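Local coordinates for protein Alpha/beta hydrolase (Legionella pneumophila subsp. pneumophila str. Philadelphia 1, PDB 4EZI) that is of unknown function but adopts the alpha/beta-hydrolase fold and may act as a lipase-like hydrolase on ester substrates such as triacylglycerols, at residues 51-56 with 230-235; 96-101 with 113-118; 215-220 with 318-323; 328-333 with 340-345. All blocks are in the same frame, centred on the assembly; numbering follows the deposited sequence. Where two conformers were deposited one is given.

Contact 1 (51-56 with 230-235)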
loop_
_atom_site.group_PDB
_atom_site.type_symbol
_atom_site.label_atom_id
_atom_site.label_comp_id
_atom_site.label_asym_id
_atom_site.label_seq_id
_atom_site.Cartn_x
_atom_site.Cartn_y
_atom_site.Cartn_z
ATOM N N GLN A 51 -5.879 12.193 10.402
ATOM C CA GLN A 51 -5.451 13.551 10.039
ATOM C C GLN A 51 -5.210 13.709 8.543
ATOM O O GLN A 51 -4.643 12.842 7.879
ATOM C CB GLN A 51 -4.175 13.917 10.791
ATOM C CG GLN A 51 -4.349 14.028 12.296
ATOM C CD GLN A 51 -5.286 15.153 12.683
ATOM O OE1 GLN A 51 -6.399 14.924 13.179
ATOM N NE2 GLN A 51 -4.853 16.373 12.442
ATOM N N SER A 52 -5.596 14.855 8.019
ATOM C CA SER A 52 -5.372 15.174 6.605
ATOM C C SER A 52 -3.926 15.639 6.396
ATOM O O SER A 52 -3.211 15.895 7.352
ATOM C CB SER A 52 -6.302 16.291 6.185
ATOM O OG SER A 52 -5.948 17.502 6.831
ATOM N N PRO A 53 -3.493 15.833 5.134
ATOM C CA PRO A 53 -2.162 16.386 4.883
ATOM C C PRO A 53 -1.934 17.750 5.541
ATOM O O PRO A 53 -0.807 18.054 5.877
ATOM C CB PRO A 53 -2.096 16.472 3.347
ATOM C CG PRO A 53 -2.984 15.352 2.878
ATOM C CD PRO A 53 -4.131 15.393 3.865
ATOM N N ASP A 54 -2.998 18.534 5.723
ATOM C CA ASP A 54 -2.927 19.850 6.373
ATOM C C ASP A 54 -3.091 19.793 7.900
ATOM O O ASP A 54 -3.101 20.835 8.547
ATOM C CB ASP A 54 -3.983 20.777 5.764
ATOM C CG ASP A 54 -3.627 21.206 4.334
ATOM O OD1 ASP A 54 -2.441 21.527 4.080
ATOM O OD2 ASP A 54 -4.536 21.242 3.479
ATOM N N GLY A 55 -3.192 18.601 8.473
ATOM C CA GLY A 55 -3.262 18.443 9.926
ATOM C C GLY A 55 -4.625 18.763 10.500
ATOM O O GLY A 55 -4.723 19.295 11.613
ATOM N N ASN A 56 -5.676 18.472 9.753
ATOM C CA ASN A 56 -7.050 18.615 10.225
ATOM C C ASN A 56 -7.718 17.247 10.295
ATOM O O ASN A 56 -7.376 16.306 9.563
ATOM C CB ASN A 56 -7.853 19.520 9.308
ATOM C CG ASN A 56 -7.197 20.862 9.110
ATOM O OD1 ASN A 56 -6.795 21.500 10.078
ATOM N ND2 ASN A 56 -7.051 21.279 7.849
ATOM N N GLN A 230 1.823 18.704 -5.628
ATOM C CA GLN A 230 1.636 20.138 -5.814
ATOM C C GLN A 230 0.291 20.568 -5.224
ATOM O O GLN A 230 0.204 21.642 -4.618
ATOM C CB GLN A 230 1.737 20.503 -7.296
ATOM C CG GLN A 230 1.454 21.961 -7.603
ATOM C CD GLN A 230 2.472 22.933 -7.011
ATOM O OE1 GLN A 230 3.542 22.542 -6.561
ATOM N NE2 GLN A 230 2.120 24.223 -6.997
ATOM N N THR A 231 -0.757 19.772 -5.393
ATOM C CA THR A 231 -2.071 20.091 -4.806
ATOM C C THR A 231 -1.992 20.305 -3.302
ATOM O O THR A 231 -2.480 21.311 -2.783
ATOM C CB THR A 231 -3.111 18.997 -5.129
ATOM O OG1 THR A 231 -3.374 18.990 -6.536
ATOM C CG2 THR A 231 -4.411 19.205 -4.352
ATOM N N TYR A 232 -1.334 19.384 -2.606
ATOM C CA TYR A 232 -1.340 19.428 -1.143
ATOM C C TYR A 232 -0.234 20.295 -0.551
ATOM O O TYR A 232 -0.426 20.851 0.525
ATOM C CB TYR A 232 -1.258 18.009 -0.552
ATOM C CG TYR A 232 -2.590 17.307 -0.638
ATOM C CD1 TYR A 232 -3.631 17.733 0.171
ATOM C CD2 TYR A 232 -2.831 16.262 -1.534
ATOM C CE1 TYR A 232 -4.880 17.157 0.088
ATOM C CE2 TYR A 232 -4.090 15.670 -1.595
ATOM C CZ TYR A 232 -5.100 16.110 -0.758
ATOM O OH TYR A 232 -6.363 15.568 -0.779
ATOM N N LYS A 233 0.894 20.422 -1.236
ATOM C CA LYS A 233 2.097 21.063 -0.654
ATOM C C LYS A 233 2.582 22.309 -1.388
ATOM O O LYS A 233 3.357 23.075 -0.832
ATOM C CB LYS A 233 3.241 20.062 -0.564
ATOM C CG LYS A 233 2.904 18.805 0.196
ATOM C CD LYS A 233 2.479 19.082 1.654
ATOM C CE LYS A 233 2.142 17.801 2.423
ATOM N NZ LYS A 233 1.490 18.120 3.728
ATOM N N SER A 234 2.183 22.492 -2.648
ATOM C CA SER A 234 2.571 23.664 -3.427
ATOM C C SER A 234 4.075 23.952 -3.372
ATOM O O SER A 234 4.514 25.099 -3.203
ATOM C CB SER A 234 1.763 24.893 -3.007
ATOM O OG SER A 234 1.861 25.879 -4.015
ATOM N N TYR A 235 4.876 22.917 -3.583
ATOM C CA TYR A 235 6.325 23.088 -3.581
ATOM C C TYR A 235 6.837 23.842 -4.809
ATOM O O TYR A 235 7.937 24.396 -4.770
ATOM C CB TYR A 235 7.054 21.741 -3.474
ATOM C CG TYR A 235 6.880 20.996 -2.169
ATOM C CD1 TYR A 235 6.903 21.656 -0.927
ATOM C CD2 TYR A 235 6.699 19.620 -2.162
ATOM C CE1 TYR A 235 6.781 20.948 0.281
ATOM C CE2 TYR A 235 6.551 18.906 -0.967
ATOM C CZ TYR A 235 6.580 19.584 0.243
ATOM O OH TYR A 235 6.425 18.908 1.422
HETATM O O HOH W 1 -0.885 19.660 2.996
HETATM O O HOH W 2 -3.186 21.763 1.099
#
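P53 sets CG over one face of the Y232 ring, with CB near CD1, and this is the tightly packed half of the contact. CG of P53 stands 3.9 Å from the centroid of the Y232 ring, 22° off its normal, a CH-pi contact in which the proline lies nearer the CD1 rim than the centre. Proline suits the place twice over: its rigid, compact ring presents apolar C-H groups to the aromatic face, and its backbone fits the second position of the type I turn S52 to G55. The hydroxyl of Y232 points on to the carbonyl of L128, while P130 touches both P53 and Y232.

The other half is wet. D54 does not reach the helix end directly; two waters fill the gap. Water 1 donates to OD1 of D54 at 2.7 Å and to the carbonyl O of Y232 at 2.8 Å, and accepts from NZ of K233. Water 2 joins OD2 of D54 to the same carbonyl. A bend at chi2 (-59°) turns the K233 chain so that NZ lies 3.1 Å from O of P53. OD1 of D54 and NZ of K233, 5.2 Å apart, are not in direct contact but share water 1.

Here a beta-hairpin turn, whose G55 has positive phi, packs against the C-terminal end of helix 218-233 at the surface of an alpha/beta-hydrolase fold.

Contact 2 (96-101 with 113-118)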
loop_
_atom_site.group_PDB
_atom_site.type_symbol
_atom_site.label_atom_id
_atom_site.label_comp_id
_atom_site.label_asym_id
_atom_site.label_seq_id
_atom_site.Cartn_x
_atom_site.Cartn_y
_atom_site.Cartn_z
ATOM N N GLU A 96 -14.460 -7.665 -7.074
ATOM C CA GLU A 96 -13.840 -8.961 -7.333
ATOM C C GLU A 96 -12.303 -8.872 -7.336
ATOM O O GLU A 96 -11.640 -9.862 -7.042
ATOM C CB GLU A 96 -14.317 -9.581 -8.651
ATOM C CG GLU A 96 -15.744 -10.085 -8.711
ATOM C CD GLU A 96 -16.093 -10.693 -10.105
ATOM O OE1 GLU A 96 -15.198 -10.782 -10.976
ATOM O OE2 GLU A 96 -17.257 -11.096 -10.324
ATOM N N LYS A 97 -11.750 -7.720 -7.710
ATOM C CA LYS A 97 -10.301 -7.521 -7.668
ATOM C C LYS A 97 -9.746 -7.530 -6.235
ATOM O O LYS A 97 -8.572 -7.818 -6.016
ATOM C CB LYS A 97 -9.917 -6.241 -8.408
ATOM C CG LYS A 97 -10.238 -6.313 -9.889
ATOM C CD LYS A 97 -9.801 -5.027 -10.626
ATOM C CE LYS A 97 -10.135 -3.750 -9.855
ATOM N NZ LYS A 97 -11.455 -3.117 -10.163
ATOM N N ASN A 98 -10.578 -7.251 -5.243
ATOM C CA ASN A 98 -10.173 -7.303 -3.842
ATOM C C ASN A 98 -10.226 -8.713 -3.259
ATOM O O ASN A 98 -9.676 -8.967 -2.191
ATOM C CB ASN A 98 -11.110 -6.444 -2.992
ATOM C CG ASN A 98 -10.542 -6.106 -1.648
ATOM O OD1 ASN A 98 -9.481 -5.495 -1.562
ATOM N ND2 ASN A 98 -11.253 -6.481 -0.576
ATOM N N TYR A 99 -10.892 -9.646 -3.945
ATOM C CA TYR A 99 -11.186 -10.930 -3.360
ATOM C C TYR A 99 -9.916 -11.690 -2.975
ATOM O O TYR A 99 -9.904 -12.393 -1.963
ATOM C CB TYR A 99 -11.998 -11.809 -4.305
ATOM C CG TYR A 99 -13.472 -11.475 -4.468
ATOM C CD1 TYR A 99 -14.056 -10.340 -3.906
ATOM C CD2 TYR A 99 -14.281 -12.305 -5.212
ATOM C CE1 TYR A 99 -15.403 -10.108 -4.057
ATOM C CE2 TYR A 99 -15.617 -12.080 -5.360
ATOM C CZ TYR A 99 -16.170 -10.973 -4.785
ATOM O OH TYR A 99 -17.534 -10.749 -4.908
ATOM N N ILE A 100 -8.874 -11.608 -3.797
ATOM C CA ILE A 100 -7.696 -12.410 -3.542
ATOM C C ILE A 100 -7.061 -12.104 -2.181
ATOM O O ILE A 100 -6.517 -13.008 -1.542
ATOM C CB ILE A 100 -6.652 -12.247 -4.692
ATOM C CG1 ILE A 100 -5.623 -13.345 -4.660
ATOM C CG2 ILE A 100 -6.037 -10.855 -4.716
ATOM C CD1 ILE A 100 -6.193 -14.742 -4.976
ATOM N N TYR A 101 -7.121 -10.856 -1.742
ATOM C CA TYR A 101 -6.540 -10.464 -0.456
ATOM C C TYR A 101 -7.311 -11.074 0.692
ATOM O O TYR A 101 -6.732 -11.634 1.619
ATOM C CB TYR A 101 -6.431 -8.935 -0.324
ATOM C CG TYR A 101 -5.806 -8.339 -1.547
ATOM C CD1 TYR A 101 -4.463 -8.485 -1.782
ATOM C CD2 TYR A 101 -6.569 -7.703 -2.509
ATOM C CE1 TYR A 101 -3.861 -8.037 -2.983
ATOM C CE2 TYR A 101 -6.012 -7.263 -3.694
ATOM C CZ TYR A 101 -4.664 -7.423 -3.928
ATOM O OH TYR A 101 -4.140 -6.981 -5.120
ATOM N N THR A 113 -8.473 -9.399 8.664
ATOM C CA THR A 113 -7.830 -8.702 7.565
ATOM C C THR A 113 -8.360 -7.271 7.542
ATOM O O THR A 113 -9.571 -7.032 7.433
ATOM C CB THR A 113 -8.047 -9.490 6.251
ATOM O OG1 THR A 113 -7.524 -10.816 6.416
ATOM C CG2 THR A 113 -7.384 -8.819 5.077
ATOM N N VAL A 114 -7.447 -6.311 7.681
ATOM C CA VAL A 114 -7.746 -4.893 7.863
ATOM C C VAL A 114 -7.124 -4.159 6.689
ATOM O O VAL A 114 -5.936 -4.272 6.467
ATOM C CB VAL A 114 -7.164 -4.398 9.197
ATOM C CG1 VAL A 114 -7.347 -2.926 9.377
ATOM C CG2 VAL A 114 -7.798 -5.185 10.371
HETATM N N MSE A 115 -7.937 -3.413 5.932
HETATM C CA MSE A 115 -7.515 -2.850 4.658
HETATM C C MSE A 115 -7.963 -1.399 4.551
HETATM O O MSE A 115 -9.132 -1.127 4.256
HETATM C CB MSE A 115 -8.088 -3.670 3.499
HETATM C CG MSE A 115 -7.779 -5.140 3.601
HETATM SE SE MSE A 115 -8.431 -6.151 2.084
HETATM C CE MSE A 115 -7.174 -5.542 0.791
ATOM N N PRO A 116 -7.051 -0.448 4.764
ATOM C CA PRO A 116 -7.443 0.960 4.607
ATOM C C PRO A 116 -7.705 1.304 3.137
ATOM O O PRO A 116 -7.016 0.792 2.255
ATOM C CB PRO A 116 -6.232 1.737 5.112
ATOM C CG PRO A 116 -5.071 0.792 4.904
ATOM C CD PRO A 116 -5.638 -0.575 5.187
ATOM N N ASP A 117 -8.618 2.238 2.886
ATOM C CA ASP A 117 -8.792 2.757 1.539
ATOM C C ASP A 117 -7.750 3.790 1.141
ATOM O O ASP A 117 -7.450 3.940 -0.042
ATOM C CB ASP A 117 -10.188 3.388 1.351
ATOM C CG ASP A 117 -11.321 2.401 1.387
ATOM O OD1 ASP A 117 -11.108 1.184 1.206
ATOM O OD2 ASP A 117 -12.470 2.862 1.564
ATOM N N TYR A 118 -7.258 4.519 2.134
ATOM C CA TYR A 118 -6.390 5.717 2.039
ATOM C C TYR A 118 -7.229 6.994 1.879
ATOM O O TYR A 118 -8.380 6.982 1.448
ATOM C CB TYR A 118 -5.373 5.698 0.904
ATOM C CG TYR A 118 -4.401 4.562 0.852
ATOM C CD1 TYR A 118 -3.922 3.934 1.976
ATOM C CD2 TYR A 118 -3.890 4.171 -0.371
ATOM C CE1 TYR A 118 -2.990 2.908 1.882
ATOM C CE2 TYR A 118 -2.944 3.176 -0.465
ATOM C CZ TYR A 118 -2.486 2.524 0.661
ATOM O OH TYR A 118 -1.519 1.534 0.564
#
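The backbones of Y101, on helix 99-108, and M115, on the strand that follows, stand 9.2 Å apart between CA atoms, a gap that side chains must bridge. The chain of M115, a selenomethionine, runs extended through chi2 (-177°) and then bends at chi3 (72°), which turns the methyl CE aside between two residues of the other segment. CE lies 3.6 Å from CB of Y101 and 3.3 Å from OD1 of N98. The meeting with Y101 is at the root of its side chain, the two side chains crossing at about a right angle. N98 approaches M115 from the opposite direction, and its OD1 and ND2 are both 3.9 Å from SE. A long, flexible, apolar chain suits this buried place because it can fit around an amide and an aromatic stem together. The polar groups find their hydrogen-bond partners outside the two segments: ND2 of N98 with OD1 of N94, OH of Y101 with NE2 of H355.

The contact joins the helix and second strand of the beta-alpha-beta unit 74-80, 99-108, 112-116; M115 also touches Y79, whose ring stacks on that of Y101, while V114 meets helix 134-154.

Contact 3 (215-220 with 318-323)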
loop_
_atom_site.group_PDB
_atom_site.type_symbol
_atom_site.label_atom_id
_atom_site.label_comp_id
_atom_site.label_asym_id
_atom_site.label_seq_id
_atom_site.Cartn_x
_atom_site.Cartn_y
_atom_site.Cartn_z
ATOM N N GLY A 215 8.241 2.031 -17.556
ATOM C CA GLY A 215 7.391 0.879 -17.856
ATOM C C GLY A 215 6.013 1.357 -18.310
ATOM O O GLY A 215 5.777 2.557 -18.552
ATOM N N PRO A 216 5.059 0.427 -18.429
ATOM C CA PRO A 216 3.769 0.723 -19.043
ATOM C C PRO A 216 2.877 1.698 -18.262
ATOM O O PRO A 216 1.911 2.200 -18.828
ATOM C CB PRO A 216 3.097 -0.652 -19.135
ATOM C CG PRO A 216 4.232 -1.646 -19.099
ATOM C CD PRO A 216 5.267 -1.029 -18.233
ATOM N N ARG A 217 3.170 1.930 -16.984
ATOM C CA ARG A 217 2.350 2.777 -16.111
ATOM C C ARG A 217 3.099 3.997 -15.592
ATOM O O ARG A 217 2.565 4.759 -14.800
ATOM C CB ARG A 217 1.849 1.911 -14.947
ATOM C CG ARG A 217 0.782 0.869 -15.387
ATOM C CD ARG A 217 0.729 -0.330 -14.473
ATOM N NE ARG A 217 1.908 -1.173 -14.574
ATOM C CZ ARG A 217 2.057 -2.153 -15.443
ATOM N NH1 ARG A 217 1.088 -2.489 -16.272
ATOM N NH2 ARG A 217 3.209 -2.817 -15.456
ATOM N N ALA A 218 4.346 4.173 -16.024
ATOM C CA ALA A 218 5.228 5.202 -15.452
ATOM C C ALA A 218 4.674 6.599 -15.566
ATOM O O ALA A 218 4.665 7.344 -14.596
ATOM C CB ALA A 218 6.595 5.142 -16.138
ATOM N N THR A 219 4.184 6.968 -16.748
ATOM C CA THR A 219 3.674 8.314 -16.913
ATOM C C THR A 219 2.496 8.567 -15.971
ATOM O O THR A 219 2.386 9.636 -15.365
ATOM C CB THR A 219 3.258 8.570 -18.359
ATOM O OG1 THR A 219 4.389 8.276 -19.182
ATOM C CG2 THR A 219 2.835 10.030 -18.564
ATOM N N ALA A 220 1.586 7.597 -15.876
ATOM C CA ALA A 220 0.441 7.721 -14.971
ATOM C C ALA A 220 0.896 7.887 -13.527
ATOM O O ALA A 220 0.356 8.714 -12.794
ATOM C CB ALA A 220 -0.509 6.545 -15.129
ATOM N N ASP A 318 10.823 -6.511 -12.430
ATOM C CA ASP A 318 9.975 -5.328 -12.289
ATOM C C ASP A 318 10.418 -4.199 -13.219
ATOM O O ASP A 318 11.584 -3.812 -13.179
ATOM C CB ASP A 318 9.999 -4.833 -10.841
ATOM C CG ASP A 318 8.677 -4.208 -10.427
ATOM O OD1 ASP A 318 8.197 -3.307 -11.154
ATOM O OD2 ASP A 318 8.102 -4.642 -9.411
ATOM N N ARG A 319 9.476 -3.700 -14.013
ATOM C CA ARG A 319 9.675 -2.529 -14.851
ATOM C C ARG A 319 8.912 -1.316 -14.325
ATOM O O ARG A 319 8.896 -0.277 -14.977
ATOM C CB ARG A 319 9.341 -2.827 -16.313
ATOM C CG ARG A 319 10.098 -3.991 -16.934
ATOM C CD ARG A 319 11.573 -3.973 -16.648
ATOM N NE ARG A 319 12.266 -2.747 -16.997
ATOM C CZ ARG A 319 13.511 -2.424 -16.605
ATOM N NH1 ARG A 319 14.215 -3.233 -15.814
ATOM N NH2 ARG A 319 14.048 -1.259 -16.979
ATOM N N ASP A 320 8.279 -1.460 -13.155
ATOM C CA ASP A 320 7.544 -0.335 -12.551
ATOM C C ASP A 320 8.302 0.349 -11.427
ATOM O O ASP A 320 8.232 1.575 -11.312
ATOM C CB ASP A 320 6.209 -0.775 -11.977
ATOM C CG ASP A 320 5.157 -1.090 -13.013
ATOM O OD1 ASP A 320 5.488 -1.552 -14.117
ATOM O OD2 ASP A 320 3.966 -0.862 -12.698
ATOM N N VAL A 321 8.964 -0.434 -10.577
ATOM C CA VAL A 321 9.780 0.069 -9.479
ATOM C C VAL A 321 11.118 -0.680 -9.470
ATOM O O VAL A 321 11.152 -1.878 -9.742
ATOM C CB VAL A 321 9.087 -0.036 -8.104
ATOM C CG1 VAL A 321 7.829 0.841 -8.058
ATOM C CG2 VAL A 321 8.759 -1.432 -7.822
ATOM N N PRO A 322 12.217 0.016 -9.175
ATOM C CA PRO A 322 13.532 -0.563 -9.397
ATOM C C PRO A 322 13.904 -1.578 -8.337
ATOM O O PRO A 322 13.942 -1.268 -7.143
ATOM C CB PRO A 322 14.466 0.644 -9.334
ATOM C CG PRO A 322 13.761 1.622 -8.465
ATOM C CD PRO A 322 12.299 1.427 -8.770
ATOM N N TYR A 323 14.234 -2.785 -8.760
ATOM C CA TYR A 323 14.694 -3.806 -7.824
ATOM C C TYR A 323 15.969 -3.362 -7.122
ATOM O O TYR A 323 16.200 -3.727 -5.968
ATOM C CB TYR A 323 14.855 -5.164 -8.512
ATOM C CG TYR A 323 14.893 -6.282 -7.488
ATOM C CD1 TYR A 323 13.707 -6.840 -7.025
ATOM C CD2 TYR A 323 16.073 -6.740 -6.948
ATOM C CE1 TYR A 323 13.687 -7.816 -6.082
ATOM C CE2 TYR A 323 16.062 -7.739 -5.959
ATOM C CZ TYR A 323 14.853 -8.264 -5.534
ATOM O OH TYR A 323 14.824 -9.250 -4.575
HETATM O O HOH W 3 9.432 2.448 -14.865
HETATM O O HOH W 4 5.416 1.194 -15.291
#
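R217 grips the carboxylate of D320 side-on in a two-bond salt bridge, one nitrogen to each oxygen. NE donates to OD2 of D320 at 2.8 Å in an almost straight bond (173°) that uses the syn lone pair, and NH2 reaches OD1 of D320 at 2.9 Å. The guanidinium and carboxylate planes are 29° apart, so the groups meet nearly edge to edge. Arginine suits the position because its paired N-H groups match the two oxygens and fix the rotation of the acid; a bend at chi3 (-69°) turns its head to the aspartate. OD2 of D320 has a further partner in OH of Y221.

Around this core, water 4 accepts from the backbone N of R217 and makes a weak bond to OD1 of D320. Water 3 lies between N of G215 and O of R319. The two backbones approach closely at G215, whose CA makes a CA-H...O contact of 3.4 Å with O of R319. Glycine is apt, since a CB would clash there. CB of P216 lies over one R217 guanidinium face, toward its rim, and R217 packs on L265.

Behind D320, OD1 of D318 accepts from N of D320 at 2.7 Å, an Asx turn, and from N of V321, completing an Asx motif. OD2 of D318 bonds to ND1 of H351, consistent with the Ser-His-Asp triad of alpha/beta hydrolases, S169 being the probable nucleophile.

Contact 4 (328-333 with 340-345)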
loop_
_atom_site.group_PDB
_atom_site.type_symbol
_atom_site.label_atom_id
_atom_site.label_comp_id
_atom_site.label_asym_id
_atom_site.label_seq_id
_atom_site.Cartn_x
_atom_site.Cartn_y
_atom_site.Cartn_z
HETATM N N MSE A 328 19.232 -1.898 -2.167
HETATM C CA MSE A 328 19.763 -0.793 -1.364
HETATM C C MSE A 328 19.100 -0.750 0.014
HETATM O O MSE A 328 19.763 -0.641 1.049
HETATM C CB MSE A 328 19.516 0.521 -2.099
HETATM C CG MSE A 328 19.793 1.759 -1.279
HETATM SE SE MSE A 328 19.110 3.300 -2.223
HETATM C CE MSE A 328 17.205 2.996 -1.904
ATOM N N ALA A 329 17.769 -0.862 0.050
ATOM C CA ALA A 329 17.030 -0.836 1.315
ATOM C C ALA A 329 17.427 -2.024 2.192
ATOM O O ALA A 329 17.591 -1.872 3.409
ATOM C CB ALA A 329 15.529 -0.844 1.058
ATOM N N TYR A 330 17.570 -3.192 1.580
ATOM C CA TYR A 330 17.981 -4.403 2.311
ATOM C C TYR A 330 19.300 -4.172 3.063
ATOM O O TYR A 330 19.394 -4.399 4.281
ATOM C CB TYR A 330 18.140 -5.560 1.346
ATOM C CG TYR A 330 18.821 -6.767 1.963
ATOM C CD1 TYR A 330 18.140 -7.606 2.842
ATOM C CD2 TYR A 330 20.139 -7.060 1.656
ATOM C CE1 TYR A 330 18.766 -8.716 3.417
ATOM C CE2 TYR A 330 20.776 -8.161 2.230
ATOM C CZ TYR A 330 20.097 -8.983 3.110
ATOM O OH TYR A 330 20.738 -10.094 3.664
ATOM N N HIS A 331 20.311 -3.670 2.360
ATOM C CA HIS A 331 21.594 -3.444 3.019
ATOM C C HIS A 331 21.481 -2.387 4.096
ATOM O O HIS A 331 22.126 -2.490 5.136
ATOM C CB HIS A 331 22.682 -3.109 2.012
ATOM C CG HIS A 331 22.999 -4.251 1.106
ATOM N ND1 HIS A 331 23.495 -5.452 1.579
ATOM C CD2 HIS A 331 22.869 -4.399 -0.233
ATOM C CE1 HIS A 331 23.659 -6.282 0.566
ATOM N NE2 HIS A 331 23.281 -5.670 -0.545
ATOM N N SER A 332 20.679 -1.368 3.871
ATOM C CA SER A 332 20.465 -0.352 4.880
ATOM C C SER A 332 19.828 -0.914 6.162
ATOM O O SER A 332 20.302 -0.654 7.267
ATOM C CB SER A 332 19.652 0.808 4.285
ATOM O OG SER A 332 19.484 1.853 5.220
ATOM N N PHE A 333 18.764 -1.698 6.012
ATOM C CA PHE A 333 18.107 -2.261 7.169
ATOM C C PHE A 333 18.990 -3.278 7.909
ATOM O O PHE A 333 18.897 -3.425 9.124
ATOM C CB PHE A 333 16.806 -2.947 6.768
ATOM C CG PHE A 333 15.656 -1.998 6.499
ATOM C CD1 PHE A 333 15.196 -1.157 7.500
ATOM C CD2 PHE A 333 15.017 -1.979 5.260
ATOM C CE1 PHE A 333 14.117 -0.315 7.289
ATOM C CE2 PHE A 333 13.921 -1.128 5.057
ATOM C CZ PHE A 333 13.470 -0.305 6.068
ATOM N N VAL A 340 16.192 -9.653 8.765
ATOM C CA VAL A 340 15.881 -8.902 7.542
ATOM C C VAL A 340 16.306 -9.780 6.377
ATOM O O VAL A 340 17.454 -10.280 6.356
ATOM C CB VAL A 340 16.650 -7.551 7.480
ATOM C CG1 VAL A 340 16.346 -6.806 6.153
ATOM C CG2 VAL A 340 16.329 -6.681 8.676
ATOM N N TRP A 341 15.385 -9.976 5.442
ATOM C CA TRP A 341 15.626 -10.793 4.269
ATOM C C TRP A 341 15.125 -10.077 3.024
ATOM O O TRP A 341 14.249 -9.223 3.096
ATOM C CB TRP A 341 14.935 -12.150 4.420
ATOM C CG TRP A 341 15.397 -12.928 5.624
ATOM C CD1 TRP A 341 16.452 -13.785 5.685
ATOM C CD2 TRP A 341 14.848 -12.866 6.938
ATOM N NE1 TRP A 341 16.573 -14.285 6.959
ATOM C CE2 TRP A 341 15.595 -13.750 7.749
ATOM C CE3 TRP A 341 13.778 -12.181 7.510
ATOM C CZ2 TRP A 341 15.326 -13.932 9.092
ATOM C CZ3 TRP A 341 13.512 -12.365 8.849
ATOM C CH2 TRP A 341 14.275 -13.251 9.631
ATOM N N ILE A 342 15.676 -10.482 1.892
ATOM C CA ILE A 342 15.256 -9.997 0.585
ATOM C C ILE A 342 15.005 -11.217 -0.305
ATOM O O ILE A 342 15.739 -12.209 -0.259
ATOM C CB ILE A 342 16.302 -9.027 -0.052
ATOM C CG1 ILE A 342 15.733 -8.422 -1.332
ATOM C CG2 ILE A 342 17.685 -9.695 -0.282
ATOM C CD1 ILE A 342 16.617 -7.307 -1.910
ATOM N N LYS A 343 13.926 -11.153 -1.086
ATOM C CA LYS A 343 13.534 -12.241 -1.956
ATOM C C LYS A 343 12.991 -11.705 -3.274
ATOM O O LYS A 343 12.136 -10.817 -3.281
ATOM C CB LYS A 343 12.444 -13.084 -1.272
ATOM C CG LYS A 343 11.768 -14.110 -2.129
ATOM C CD LYS A 343 12.646 -15.267 -2.484
ATOM C CE LYS A 343 11.826 -16.319 -3.243
ATOM N NZ LYS A 343 12.667 -17.421 -3.778
ATOM N N SER A 344 13.482 -12.287 -4.354
ATOM C CA SER A 344 12.937 -12.095 -5.696
ATOM C C SER A 344 12.205 -13.356 -6.113
ATOM O O SER A 344 12.754 -14.470 -6.033
ATOM C CB SER A 344 14.055 -11.823 -6.719
ATOM O OG SER A 344 13.508 -11.793 -8.021
ATOM N N VAL A 345 10.978 -13.182 -6.597
ATOM C CA VAL A 345 10.170 -14.292 -7.046
ATOM C C VAL A 345 10.438 -14.689 -8.502
ATOM O O VAL A 345 9.946 -15.747 -8.943
ATOM C CB VAL A 345 8.646 -14.026 -6.863
ATOM C CG1 VAL A 345 8.344 -13.768 -5.425
ATOM C CG2 VAL A 345 8.164 -12.877 -7.750
HETATM O O HOH W 5 19.129 -11.846 4.920
#
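Y330 and I342 join helix 323-334 to edge strand 340-344 in the last beta-alpha-beta crossover of the alpha/beta-hydrolase sheet; the short helix and strand axes run nearly antiparallel (166°) and approach to 8.5 Å. Followed outward, Y330 meets the strand at almost every step. Its CB lies 4.0 Å from CD1 of I342. The first torsion, 169°, sets CG trans to the backbone N and carries the ring over I342. CD1 then sits between two branched residues, 3.7 Å from CB of I342 and 3.8 Å from CG1 of V340. Over the middle of one ring face stands CG2 of I342, 3.8 Å from the centroid and 11° off the normal, a CH-pi contact. Beta-branched residues suit a strand in this place, for their methyls give a helix a broad apolar surface. Farther along the ring, CE1 meets O of V340 at the ring edge.

One turn on, F333 uses its CB against CG1 of V340, 3.9 Å away, while its ring turns off to meet F304 edge-to-face. W341 directs its side chain to the other side of the sheet, against F369 of helix 355-370. A tyrosine fits the boundary between this apolar layer and solvent: its tip ends at water 5, which lies 2.7 Å from OH of Y330 and donates a hydrogen bond to O of V340.

From the N terminus, the hairpin turn 51-56 opens the loop that contact 1 closes at residues 230-235. Contact 2 falls wholly within that span, tying helix 99-108 to strand 112-116 over a short interval. Contact 3 opens at 215-220, before contact 1 has closed, and ends at 318-323, so the two cross; they hold opposite ends of helix 218-233, its C-terminal end to the hairpin and its N-terminal end to the loop bearing D318. Contact 4 follows in series and closes a short loop at the sheet edge. Contacts 3 and 4 touch where OH of Y323 packs on S344, whereas contacts 2 and 4 reach the same sheet on opposite sides of the chain's centre.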